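Local coordinates for protein chymotrypsin (Cellulomonas bogoriensis, PDB 2EA3) that probably cleaves peptide bonds as a chymotrypsin-like serine endopeptidase of the S1 family, this chain being the two-barrel protease part of a longer precursor, at residues G25-A30 / A58-G63; Q81-T86 / G144-G149; A88-A93 / G106-L111; L111-T116 / L125-V130. All coordinates share one frame; numbering follows the deposited sequence.

Contact 1 comes first along the chain and stands alone: residues 25-30 pair with 58-63, closing a 27-residue loop within the N-terminal barrel. Contact 2 closes a much longer loop, joining the linking segment 81-86 to 144-149 at the start of strand 146-154 in the C-terminal barrel. Contacts 3 and 4 both fall within that loop, one after the other. Contact 3 lays the loop 88-93 against strand 102-110, and contact 4 folds 111-116 back on strand 125-128; they share Leu111, and strands 102-110 and 125-128 are neighbours in the second barrel. Contacts 1 and 3 lie on opposite sides of the chain's centre, their centres about 26 Å apart.

Contact 1: G25-A30 / A58-G63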
loop_
_atom_site.group_PDB
_atom_site.type_symbol
_atom_site.label_atom_id
_atom_site.label_comp_id
_atom_site.label_asym_id
_atom_site.label_seq_id
_atom_site.Cartn_x
_atom_site.Cartn_y
_atom_site.Cartn_z
ATOM N N GLY A 25 10.819 -4.581 -10.950
ATOM C CA GLY A 25 10.794 -3.299 -11.672
ATOM C C GLY A 25 10.405 -2.071 -10.872
ATOM O O GLY A 25 10.496 -0.956 -11.371
ATOM N N GLY A 26 9.992 -2.253 -9.624
ATOM C CA GLY A 26 9.636 -1.103 -8.813
ATOM C C GLY A 26 8.768 -1.474 -7.639
ATOM O O GLY A 26 9.036 -2.444 -6.959
ATOM N N PHE A 27 7.745 -0.673 -7.384
ATOM C CA PHE A 27 6.870 -0.906 -6.228
ATOM C C PHE A 27 5.429 -0.558 -6.551
ATOM O O PHE A 27 5.136 0.193 -7.490
ATOM C CB PHE A 27 7.374 -0.189 -4.952
ATOM C CG PHE A 27 7.228 1.317 -4.980
ATOM C CD1 PHE A 27 8.290 2.116 -5.420
ATOM C CD2 PHE A 27 6.044 1.946 -4.566
ATOM C CE1 PHE A 27 8.178 3.509 -5.450
ATOM C CE2 PHE A 27 5.925 3.332 -4.595
ATOM C CZ PHE A 27 7.011 4.117 -5.040
ATOM N N ILE A 28 4.517 -1.149 -5.794
ATOM C CA ILE A 28 3.114 -0.863 -5.951
ATOM C C ILE A 28 2.625 -0.032 -4.774
ATOM O O ILE A 28 3.205 -0.081 -3.672
ATOM C CB ILE A 28 2.279 -2.157 -6.136
ATOM C CG1 ILE A 28 2.496 -3.128 -4.968
ATOM C CG2 ILE A 28 2.598 -2.801 -7.496
ATOM C CD1 ILE A 28 1.523 -4.324 -5.017
ATOM N N THR A 29 1.571 0.744 -5.013
ATOM C CA THR A 29 1.118 1.770 -4.068
ATOM C C THR A 29 -0.329 2.075 -4.472
ATOM O O THR A 29 -0.864 1.349 -5.322
ATOM C CB THR A 29 2.074 3.014 -4.078
ATOM O OG1 THR A 29 1.728 3.944 -3.027
ATOM C CG2 THR A 29 2.063 3.737 -5.469
ATOM N N ALA A 30 -0.945 3.121 -3.902
ATOM C CA ALA A 30 -2.353 3.422 -4.192
ATOM C C ALA A 30 -2.431 4.300 -5.438
ATOM O O ALA A 30 -1.595 5.176 -5.631
ATOM C CB ALA A 30 -3.033 4.141 -3.001
ATOM N N ALA A 58 -1.567 1.522 -8.204
ATOM C CA ALA A 58 -0.569 2.075 -9.109
ATOM C C ALA A 58 0.713 1.299 -9.002
ATOM O O ALA A 58 0.974 0.642 -7.999
ATOM C CB ALA A 58 -0.337 3.558 -8.824
ATOM N N PHE A 59 1.518 1.394 -10.050
ATOM C CA PHE A 59 2.825 0.780 -10.090
ATOM C C PHE A 59 3.804 1.897 -10.386
ATOM O O PHE A 59 3.590 2.679 -11.323
ATOM C CB PHE A 59 2.866 -0.269 -11.218
ATOM C CG PHE A 59 4.258 -0.714 -11.594
ATOM C CD1 PHE A 59 5.121 -1.267 -10.649
ATOM C CD2 PHE A 59 4.693 -0.592 -12.915
ATOM C CE1 PHE A 59 6.406 -1.680 -11.009
ATOM C CE2 PHE A 59 6.000 -1.000 -13.267
ATOM C CZ PHE A 59 6.834 -1.553 -12.316
ATOM N N VAL A 60 4.881 1.961 -9.603
ATOM C CA VAL A 60 5.926 2.962 -9.818
ATOM C C VAL A 60 7.187 2.221 -10.248
ATOM O O VAL A 60 7.686 1.362 -9.521
ATOM C CB VAL A 60 6.163 3.826 -8.536
ATOM C CG1 VAL A 60 7.365 4.814 -8.723
ATOM C CG2 VAL A 60 4.892 4.573 -8.143
ATOM N N ARG A 61 7.668 2.512 -11.457
ATOM C CA ARG A 61 8.887 1.883 -11.961
ATOM C C ARG A 61 10.088 2.612 -11.393
ATOM O O ARG A 61 10.155 3.836 -11.456
ATOM C CB ARG A 61 8.958 1.919 -13.498
ATOM C CG ARG A 61 10.169 1.146 -14.063
ATOM C CD ARG A 61 10.640 1.715 -15.396
ATOM N NE ARG A 61 11.878 1.076 -15.882
ATOM C CZ ARG A 61 13.121 1.549 -15.707
ATOM N NH1 ARG A 61 13.352 2.697 -15.062
ATOM N NH2 ARG A 61 14.150 0.867 -16.201
ATOM N N THR A 62 11.025 1.853 -10.839
ATOM C CA THR A 62 12.266 2.407 -10.299
ATOM C C THR A 62 13.420 1.947 -11.203
ATOM O O THR A 62 13.291 0.996 -11.978
ATOM C CB THR A 62 12.527 1.935 -8.832
ATOM O OG1 THR A 62 12.560 0.509 -8.798
ATOM C CG2 THR A 62 11.440 2.436 -7.871
ATOM N N GLY A 63 14.554 2.605 -11.091
ATOM C CA GLY A 63 15.682 2.243 -11.935
ATOM C C GLY A 63 16.926 2.058 -11.121
ATOM O O GLY A 63 16.907 1.406 -10.074
#
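Phe27 and Val60 face each other as a hydrogen-bonded antiparallel pair, the centre of the ladder joining strands 26-29 and 58-62, which run 158° apart. Val60 N gives Phe27 O a nearly straight bond of 2.8 Å (178° at the hydrogen), arriving nearly along the C=O axis. Phe27 N returns one of 3.0 Å to Val60 O. Thr29 and Ala58 bond both ways too, but less squarely: Ala58 N sits well above the carbonyl plane of Thr29 O. At the other end Thr62 N donates to Gly25 O.

Weaker CA-H...O contacts fill the steps between, the shortest from Gly26 CA to Val60 O at 3.2 Å. That closeness leaves no space for a side chain on Gly26, since a CB would run into Val60 O.

The apolar contacts divide between the two faces of the sheet. On one, Phe27 CG is placed between the backbone N and the carbonyl carbon (chi1 71°), and the ring lies beside Val60, whose CB stands over one face, 3.8 Å from the ring centre, as a CH-pi contact. Thr62 CG2 meets the edge of that ring, 4.0 Å from Phe27 CD1. On the other face Phe59 reaches back over the Gly25-Phe27 backbone, its CD1 3.5 Å from Phe27 O, and touches Ile28 CG2 at longer range.

Tyr9 meets the Phe27 ring edge-to-face, and Thr29 OG1 bonds to Ser18 O. This is one of the antiparallel ladders of the N-terminal six-stranded barrel of the chymotrypsin fold; Ala30 touches Asp56, which probably belongs to the catalytic triad.

Contact 2: Q81-T86 / G144-G149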
loop_
_atom_site.group_PDB
_atom_site.type_symbol
_atom_site.label_atom_id
_atom_site.label_comp_id
_atom_site.label_asym_id
_atom_site.label_seq_id
_atom_site.Cartn_x
_atom_site.Cartn_y
_atom_site.Cartn_z
ATOM N N GLN A 81 9.638 -9.661 6.929
ATOM C CA GLN A 81 9.837 -10.323 5.648
ATOM C C GLN A 81 8.500 -10.571 4.949
ATOM O O GLN A 81 7.544 -11.091 5.550
ATOM C CB GLN A 81 10.600 -11.640 5.821
ATOM C CG GLN A 81 12.101 -11.478 5.960
ATOM C CD GLN A 81 12.784 -11.144 4.640
ATOM O OE1 GLN A 81 12.309 -11.501 3.553
ATOM N NE2 GLN A 81 13.911 -10.455 4.731
ATOM N N VAL A 82 8.439 -10.190 3.683
ATOM C CA VAL A 82 7.298 -10.515 2.828
ATOM C C VAL A 82 7.558 -11.853 2.138
ATOM O O VAL A 82 8.480 -11.968 1.320
ATOM C CB VAL A 82 7.042 -9.427 1.765
ATOM C CG1 VAL A 82 5.834 -9.777 0.931
ATOM C CG2 VAL A 82 6.847 -8.090 2.433
ATOM N N ALA A 83 6.744 -12.847 2.478
ATOM C CA ALA A 83 6.961 -14.221 2.018
ATOM C C ALA A 83 6.067 -14.642 0.840
ATOM O O ALA A 83 6.359 -15.617 0.148
ATOM C CB ALA A 83 6.796 -15.188 3.187
ATOM N N GLY A 84 4.989 -13.901 0.599
ATOM C CA GLY A 84 4.023 -14.277 -0.434
ATOM C C GLY A 84 2.853 -13.316 -0.400
ATOM O O GLY A 84 2.909 -12.275 0.286
ATOM N N HIS A 85 1.795 -13.661 -1.136
ATOM C CA HIS A 85 0.637 -12.780 -1.276
ATOM C C HIS A 85 -0.669 -13.590 -1.294
ATOM O O HIS A 85 -1.594 -13.306 -2.059
ATOM C CB HIS A 85 0.799 -11.897 -2.518
ATOM C CG HIS A 85 0.980 -12.665 -3.793
ATOM N ND1 HIS A 85 -0.065 -12.966 -4.635
ATOM C CD2 HIS A 85 2.090 -13.182 -4.373
ATOM C CE1 HIS A 85 0.386 -13.640 -5.676
ATOM N NE2 HIS A 85 1.690 -13.794 -5.538
ATOM N N THR A 86 -0.734 -14.592 -0.415
ATOM C CA THR A 86 -1.936 -15.411 -0.265
ATOM C C THR A 86 -2.931 -14.618 0.554
ATOM O O THR A 86 -2.601 -14.188 1.659
ATOM C CB THR A 86 -1.631 -16.721 0.473
ATOM O OG1 THR A 86 -0.629 -17.443 -0.262
ATOM C CG2 THR A 86 -2.903 -17.566 0.587
ATOM N N GLY A 144 0.368 -11.543 8.844
ATOM C CA GLY A 144 1.622 -12.243 9.118
ATOM C C GLY A 144 2.680 -11.832 8.093
ATOM O O GLY A 144 3.045 -10.655 8.006
ATOM N N ASN A 145 3.184 -12.786 7.318
ATOM C CA ASN A 145 4.171 -12.452 6.295
ATOM C C ASN A 145 3.596 -12.419 4.883
ATOM O O ASN A 145 4.348 -12.452 3.902
ATOM C CB ASN A 145 5.393 -13.387 6.370
ATOM C CG ASN A 145 6.129 -13.285 7.698
ATOM O OD1 ASN A 145 6.964 -12.388 7.916
ATOM N ND2 ASN A 145 5.827 -14.219 8.600
ATOM N N GLN A 146 2.272 -12.330 4.769
ATOM C CA GLN A 146 1.612 -12.422 3.463
ATOM C C GLN A 146 1.034 -11.074 3.112
ATOM O O GLN A 146 0.252 -10.530 3.881
ATOM C CB GLN A 146 0.483 -13.454 3.505
ATOM C CG GLN A 146 0.961 -14.881 3.805
ATOM C CD GLN A 146 1.834 -15.455 2.718
ATOM O OE1 GLN A 146 2.904 -15.992 2.998
ATOM N NE2 GLN A 146 1.391 -15.359 1.467
ATOM N N ALA A 147 1.439 -10.541 1.970
ATOM C CA ALA A 147 0.914 -9.252 1.483
ATOM C C ALA A 147 -0.568 -9.364 1.168
ATOM O O ALA A 147 -0.966 -10.257 0.411
ATOM C CB ALA A 147 1.653 -8.829 0.225
ATOM N N GLN A 148 -1.369 -8.427 1.687
ATOM C CA GLN A 148 -2.819 -8.434 1.469
ATOM C C GLN A 148 -3.261 -7.304 0.547
ATOM O O GLN A 148 -4.167 -7.471 -0.267
ATOM C CB GLN A 148 -3.581 -8.265 2.789
ATOM C CG GLN A 148 -3.278 -9.357 3.824
ATOM C CD GLN A 148 -3.573 -10.705 3.256
ATOM O OE1 GLN A 148 -2.686 -11.571 3.152
ATOM N NE2 GLN A 148 -4.799 -10.880 2.810
ATOM N N GLY A 149 -2.688 -6.127 0.746
ATOM C CA GLY A 149 -3.269 -4.965 0.085
ATOM C C GLY A 149 -2.470 -3.718 0.350
ATOM O O GLY A 149 -1.502 -3.735 1.106
HETATM O O HOH W 1 -3.185 -11.218 -1.017
#
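Gln146 folds its side chain over the backbone of Gly84, with CD 3.9 Å from Gly84 C. The bend at chi2 (-66°) turns CD back, and the side chain runs beside that of Thr86, pointing the same way. Gly84 suits this neighbour, because a CB there would collide with the end of the glutamine. An alanine in place of Gln146 would probably open a gap over Gly84 and leave the Gly84-Thr86 backbone freer to shift.

Two backbone bonds hold the segments together. Ala83 N donates to Asn145 O at 2.8 Å, and Ala147 N donates to Gly84 O at the same 2.8 Å. Gly84 N is buried here with no partner in the model. Farther along, one water donates to both His85 O and Ala147 O, 2.8 Å from each, bridging the two carbonyls beside the CA-H...O contact of His85 CA with Ala147 O.

Apolar contact is slight: Val82 CG1 stands 4.3 Å from Ala147 CB. Both side chains also rest on Phe21 of strand 14-23 and on Met180, while His85 packs on helix 169-176 and bonds through ND1 to Asn170. The irregular segment 81-86 thus lies between the start of strand 146-154 and the C-terminal helix.

Contact 3: A88-A93 / G106-L111. With SO4 (sulfate ion), chain B.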
loop_
_atom_site.group_PDB
_atom_site.type_symbol
_atom_site.label_atom_id
_atom_site.label_comp_id
_atom_site.label_asym_id
_atom_site.label_seq_id
_atom_site.Cartn_x
_atom_site.Cartn_y
_atom_site.Cartn_z
ATOM N N ALA A 88 -5.884 -13.447 2.924
ATOM C CA ALA A 88 -6.363 -13.884 4.218
ATOM C C ALA A 88 -7.866 -13.706 4.245
ATOM O O ALA A 88 -8.404 -12.787 3.592
ATOM C CB ALA A 88 -5.696 -13.089 5.335
ATOM N N PRO A 89 -8.568 -14.589 4.976
ATOM C CA PRO A 89 -10.016 -14.474 5.051
ATOM C C PRO A 89 -10.510 -13.396 6.012
ATOM O O PRO A 89 -9.760 -12.907 6.855
ATOM C CB PRO A 89 -10.449 -15.869 5.535
ATOM C CG PRO A 89 -9.322 -16.362 6.313
ATOM C CD PRO A 89 -8.067 -15.775 5.691
ATOM N N VAL A 90 -11.788 -13.049 5.895
ATOM C CA VAL A 90 -12.442 -12.163 6.859
ATOM C C VAL A 90 -12.177 -12.674 8.286
ATOM O O VAL A 90 -12.160 -13.902 8.510
ATOM C CB VAL A 90 -13.961 -12.064 6.537
ATOM C CG1 VAL A 90 -14.731 -11.351 7.639
ATOM C CG2 VAL A 90 -14.171 -11.368 5.175
ATOM N N GLY A 91 -11.957 -11.754 9.224
ATOM C CA GLY A 91 -11.606 -12.071 10.618
ATOM C C GLY A 91 -10.116 -12.117 10.919
ATOM O O GLY A 91 -9.715 -12.113 12.088
ATOM N N SER A 92 -9.289 -12.144 9.878
ATOM C CA SER A 92 -7.840 -12.242 10.060
ATOM C C SER A 92 -7.235 -11.007 10.706
ATOM O O SER A 92 -7.657 -9.889 10.397
ATOM C CB SER A 92 -7.138 -12.452 8.727
ATOM O OG SER A 92 -7.479 -13.733 8.226
ATOM N N ALA A 93 -6.230 -11.215 11.563
ATOM C CA ALA A 93 -5.482 -10.104 12.136
ATOM C C ALA A 93 -4.547 -9.586 11.048
ATOM O O ALA A 93 -3.800 -10.351 10.420
ATOM C CB ALA A 93 -4.681 -10.554 13.362
ATOM N N GLY A 106 -5.316 -4.517 13.225
ATOM C CA GLY A 106 -6.767 -4.618 13.351
ATOM C C GLY A 106 -7.145 -5.947 12.757
ATOM O O GLY A 106 -6.336 -6.889 12.756
ATOM N N THR A 107 -8.359 -6.017 12.225
ATOM C CA THR A 107 -8.879 -7.257 11.649
ATOM C C THR A 107 -9.638 -6.935 10.372
ATOM O O THR A 107 -10.180 -5.816 10.217
ATOM C CB THR A 107 -9.815 -7.988 12.623
ATOM O OG1 THR A 107 -10.967 -7.177 12.854
ATOM C CG2 THR A 107 -9.119 -8.238 13.977
ATOM N N ILE A 108 -9.677 -7.905 9.462
ATOM C CA ILE A 108 -10.416 -7.741 8.226
ATOM C C ILE A 108 -11.889 -7.983 8.561
ATOM O O ILE A 108 -12.219 -9.026 9.125
ATOM C CB ILE A 108 -9.981 -8.746 7.149
ATOM C CG1 ILE A 108 -8.528 -8.502 6.685
ATOM C CG2 ILE A 108 -10.987 -8.737 5.970
ATOM C CD1 ILE A 108 -7.985 -9.629 5.782
ATOM N N THR A 109 -12.756 -7.034 8.218
ATOM C CA THR A 109 -14.181 -7.204 8.540
ATOM C C THR A 109 -15.086 -7.444 7.350
ATOM O O THR A 109 -16.221 -7.870 7.519
ATOM C CB THR A 109 -14.745 -6.026 9.362
ATOM O OG1 THR A 109 -14.637 -4.820 8.609
ATOM C CG2 THR A 109 -14.022 -5.893 10.688
ATOM N N ALA A 110 -14.597 -7.148 6.153
ATOM C CA ALA A 110 -15.327 -7.409 4.914
ATOM C C ALA A 110 -14.379 -7.417 3.744
ATOM O O ALA A 110 -13.307 -6.812 3.796
ATOM C CB ALA A 110 -16.425 -6.361 4.675
ATOM N N LEU A 111 -14.784 -8.122 2.690
ATOM C CA LEU A 111 -14.114 -8.077 1.403
ATOM C C LEU A 111 -15.080 -7.503 0.368
ATOM O O LEU A 111 -16.301 -7.459 0.590
ATOM C CB LEU A 111 -13.635 -9.476 0.997
ATOM C CG LEU A 111 -12.761 -10.244 1.995
ATOM C CD1 LEU A 111 -12.609 -11.702 1.514
ATOM C CD2 LEU A 111 -11.402 -9.579 2.226
HETATM S S SO4 B . -5.529 -14.991 12.513
HETATM O O1 SO4 B . -4.403 -15.673 13.137
HETATM O O2 SO4 B . -6.561 -14.726 13.508
HETATM O O3 SO4 B . -5.088 -13.730 11.930
HETATM O O4 SO4 B . -6.086 -15.839 11.463
#
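Pro89 O is gripped twice by Ser92, with Ile108 CD1 lying 3.9 Å from it across the contact. Ser92 OG donates to Pro89 O at 2.8 Å and Ser92 N at 3.2 Å, the second bond closing the type II turn Pro89-Ser92. The hydroxyl is in place because OG stands beside its own backbone N (chi1 -68°). An alanine at Ser92 would probably leave Pro89 O with the longer N-H bond alone from this residue and the turn less firmly fixed.

The turn is fastened to strand 106-110 by two backbone bonds. Gly91 N reaches Ile108 O at 2.7 Å, and Ile108 N returns to Ser92 O at 3.0 Å. Beyond them Ala93 and Thr107 form a non-hydrogen-bonded antiparallel pair, where strand 93-98 begins.

Ile108 and Val90 share the apolar contact: Ile108 CD1 touches Ala88 CB and the carbonyls of Ala88 and Pro89, while Ile108 CG2 lies against Val90 CA. The side chains of Val90 and Leu111 slide past each other in opposite directions, Val90 CG2 3.7 Å from Leu111 CG. Ile108 rests on Ile126 of strand 125-128 as well.

Ala93 N donates to sulfate O3 at 2.8 Å, an ion probably from the crystallisation liquor. The turn is therefore held to the barrel surface mainly by uncharged backbone bonds over a small apolar patch, with the amide just after it, Ala93 N, turned to an anion.

Contact 4: L111-T116 / L125-V130; sequences LNSSVT and LIRTTV
Leu125 CG lies anti to its carbonyl carbon (chi1 -62°) and the chain then runs extended to CD1 (chi2 177°), bringing that methyl to Val115 CG2 at 3.7 Å. Val115 CG2 stands between its own backbone N and carbonyl carbon, and the two side chains cross at about a right angle. The chain before Val115 forms a G1 beta bulge: Asn112 and Ser113 together face Leu125, where the chain turns a corner on leaving strand 102-110 of the C-terminal barrel and sets out along the hairpin 113-123.

Asn112 has a positive phi (50°), as is usual for the first position of such a bulge. Its N comes close to Leu125 O but at a poor angle, and the bond is made by Ser113 N instead, at 2.8 Å to Leu125 O. Leu125 N answers with 3.0 Å to Ser113 O. Both donors lie in the carbonyl plane, on a lone pair, and with this single antiparallel hydrogen-bonded pair the ladder stops, for strands 113-116 and 125-128 run nearly perpendicular.

On the barrel side Leu111 CD2 packs beside Ile126 CG1 at 4.1 Å, the two side chains pointing the same way. At the end of the strand Thr128 OG1 accepts from Val130 N at 3.0 Å, an ST turn, and also bonds to Thr164 O. Arg127 packs on Thr163 and Phe165 of strand 161-168, and its CB sits 3.5 Å from Ser113 OG.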
loop_
_atom_site.group_PDB
_atom_site.type_symbol
_atom_site.label_atom_id
_atom_site.label_comp_id
_atom_site.label_asym_id
_atom_site.label_seq_id
_atom_site.Cartn_x
_atom_site.Cartn_y
_atom_site.Cartn_z
ATOM N N LEU A 111 -14.784 -8.122 2.690
ATOM C CA LEU A 111 -14.114 -8.077 1.403
ATOM C C LEU A 111 -15.080 -7.503 0.368
ATOM O O LEU A 111 -16.301 -7.459 0.590
ATOM C CB LEU A 111 -13.635 -9.476 0.997
ATOM C CG LEU A 111 -12.761 -10.244 1.995
ATOM C CD1 LEU A 111 -12.609 -11.702 1.514
ATOM C CD2 LEU A 111 -11.402 -9.579 2.226
ATOM N N ASN A 112 -14.532 -7.049 -0.751
ATOM C CA ASN A 112 -15.329 -6.433 -1.827
ATOM C C ASN A 112 -16.282 -5.327 -1.342
ATOM O O ASN A 112 -17.448 -5.286 -1.740
ATOM C CB ASN A 112 -16.091 -7.506 -2.623
ATOM C CG ASN A 112 -16.304 -7.115 -4.092
ATOM O OD1 ASN A 112 -15.596 -6.273 -4.639
ATOM N ND2 ASN A 112 -17.286 -7.742 -4.735
ATOM N N SER A 113 -15.778 -4.443 -0.478
ATOM C CA SER A 113 -16.512 -3.268 -0.014
ATOM C C SER A 113 -16.363 -2.131 -1.016
ATOM O O SER A 113 -15.385 -2.074 -1.761
ATOM C CB SER A 113 -15.945 -2.780 1.322
ATOM O OG SER A 113 -16.345 -3.623 2.368
ATOM N N SER A 114 -17.322 -1.217 -0.998
ATOM C CA SER A 114 -17.265 -0.005 -1.814
ATOM C C SER A 114 -17.195 1.205 -0.892
ATOM O O SER A 114 -17.755 1.198 0.222
ATOM C CB SER A 114 -18.498 0.098 -2.717
ATOM O OG SER A 114 -18.442 -0.844 -3.780
ATOM N N VAL A 115 -16.474 2.231 -1.327
ATOM C CA VAL A 115 -16.501 3.516 -0.649
ATOM C C VAL A 115 -16.648 4.597 -1.701
ATOM O O VAL A 115 -16.268 4.394 -2.847
ATOM C CB VAL A 115 -15.219 3.798 0.189
ATOM C CG1 VAL A 115 -15.007 2.728 1.212
ATOM C CG2 VAL A 115 -13.993 3.911 -0.679
ATOM N N THR A 116 -17.170 5.751 -1.298
ATOM C CA THR A 116 -17.277 6.875 -2.193
ATOM C C THR A 116 -16.414 8.001 -1.650
ATOM O O THR A 116 -16.735 8.594 -0.618
ATOM C CB THR A 116 -18.748 7.330 -2.418
ATOM O OG1 THR A 116 -19.509 6.229 -2.942
ATOM C CG2 THR A 116 -18.794 8.513 -3.413
ATOM N N LEU A 125 -12.805 -3.423 -2.294
ATOM C CA LEU A 125 -11.867 -3.111 -1.207
ATOM C C LEU A 125 -11.983 -4.022 0.002
ATOM O O LEU A 125 -13.072 -4.521 0.326
ATOM C CB LEU A 125 -12.067 -1.666 -0.742
ATOM C CG LEU A 125 -11.788 -0.604 -1.814
ATOM C CD1 LEU A 125 -12.081 0.767 -1.268
ATOM C CD2 LEU A 125 -10.334 -0.695 -2.297
ATOM N N ILE A 126 -10.852 -4.220 0.671
ATOM C CA ILE A 126 -10.802 -4.920 1.951
ATOM C C ILE A 126 -11.154 -3.915 3.054
ATOM O O ILE A 126 -10.482 -2.897 3.210
ATOM C CB ILE A 126 -9.390 -5.484 2.238
ATOM C CG1 ILE A 126 -8.957 -6.447 1.131
ATOM C CG2 ILE A 126 -9.363 -6.169 3.606
ATOM C CD1 ILE A 126 -7.478 -6.763 1.155
ATOM N N ARG A 127 -12.214 -4.186 3.804
ATOM C CA ARG A 127 -12.587 -3.326 4.929
ATOM C C ARG A 127 -11.932 -3.833 6.213
ATOM O O ARG A 127 -11.950 -5.036 6.483
ATOM C CB ARG A 127 -14.112 -3.298 5.084
ATOM C CG ARG A 127 -14.607 -2.260 6.076
ATOM C CD ARG A 127 -16.129 -2.300 6.228
ATOM N NE ARG A 127 -16.480 -1.762 7.542
ATOM C CZ ARG A 127 -17.116 -0.612 7.765
ATOM N NH1 ARG A 127 -17.533 0.149 6.758
ATOM N NH2 ARG A 127 -17.356 -0.231 9.017
ATOM N N THR A 128 -11.360 -2.920 7.001
ATOM C CA THR A 128 -10.710 -3.302 8.277
ATOM C C THR A 128 -10.981 -2.329 9.412
ATOM O O THR A 128 -11.444 -1.211 9.178
ATOM C CB THR A 128 -9.172 -3.364 8.164
ATOM O OG1 THR A 128 -8.634 -2.024 8.189
ATOM C CG2 THR A 128 -8.728 -4.118 6.872
ATOM N N THR A 129 -10.598 -2.736 10.625
ATOM C CA THR A 129 -10.677 -1.873 11.816
ATOM C C THR A 129 -9.320 -1.218 12.078
ATOM O O THR A 129 -9.084 -0.668 13.161
ATOM C CB THR A 129 -11.035 -2.697 13.067
ATOM O OG1 THR A 129 -10.064 -3.727 13.228
ATOM C CG2 THR A 129 -12.403 -3.335 12.926
ATOM N N VAL A 130 -8.396 -1.321 11.114
ATOM C CA VAL A 130 -7.083 -0.698 11.282
ATOM C C VAL A 130 -7.285 0.813 11.100
ATOM O O VAL A 130 -8.071 1.211 10.276
ATOM C CB VAL A 130 -6.086 -1.202 10.209
ATOM C CG1 VAL A 130 -4.722 -0.523 10.359
ATOM C CG2 VAL A 130 -5.945 -2.737 10.242
#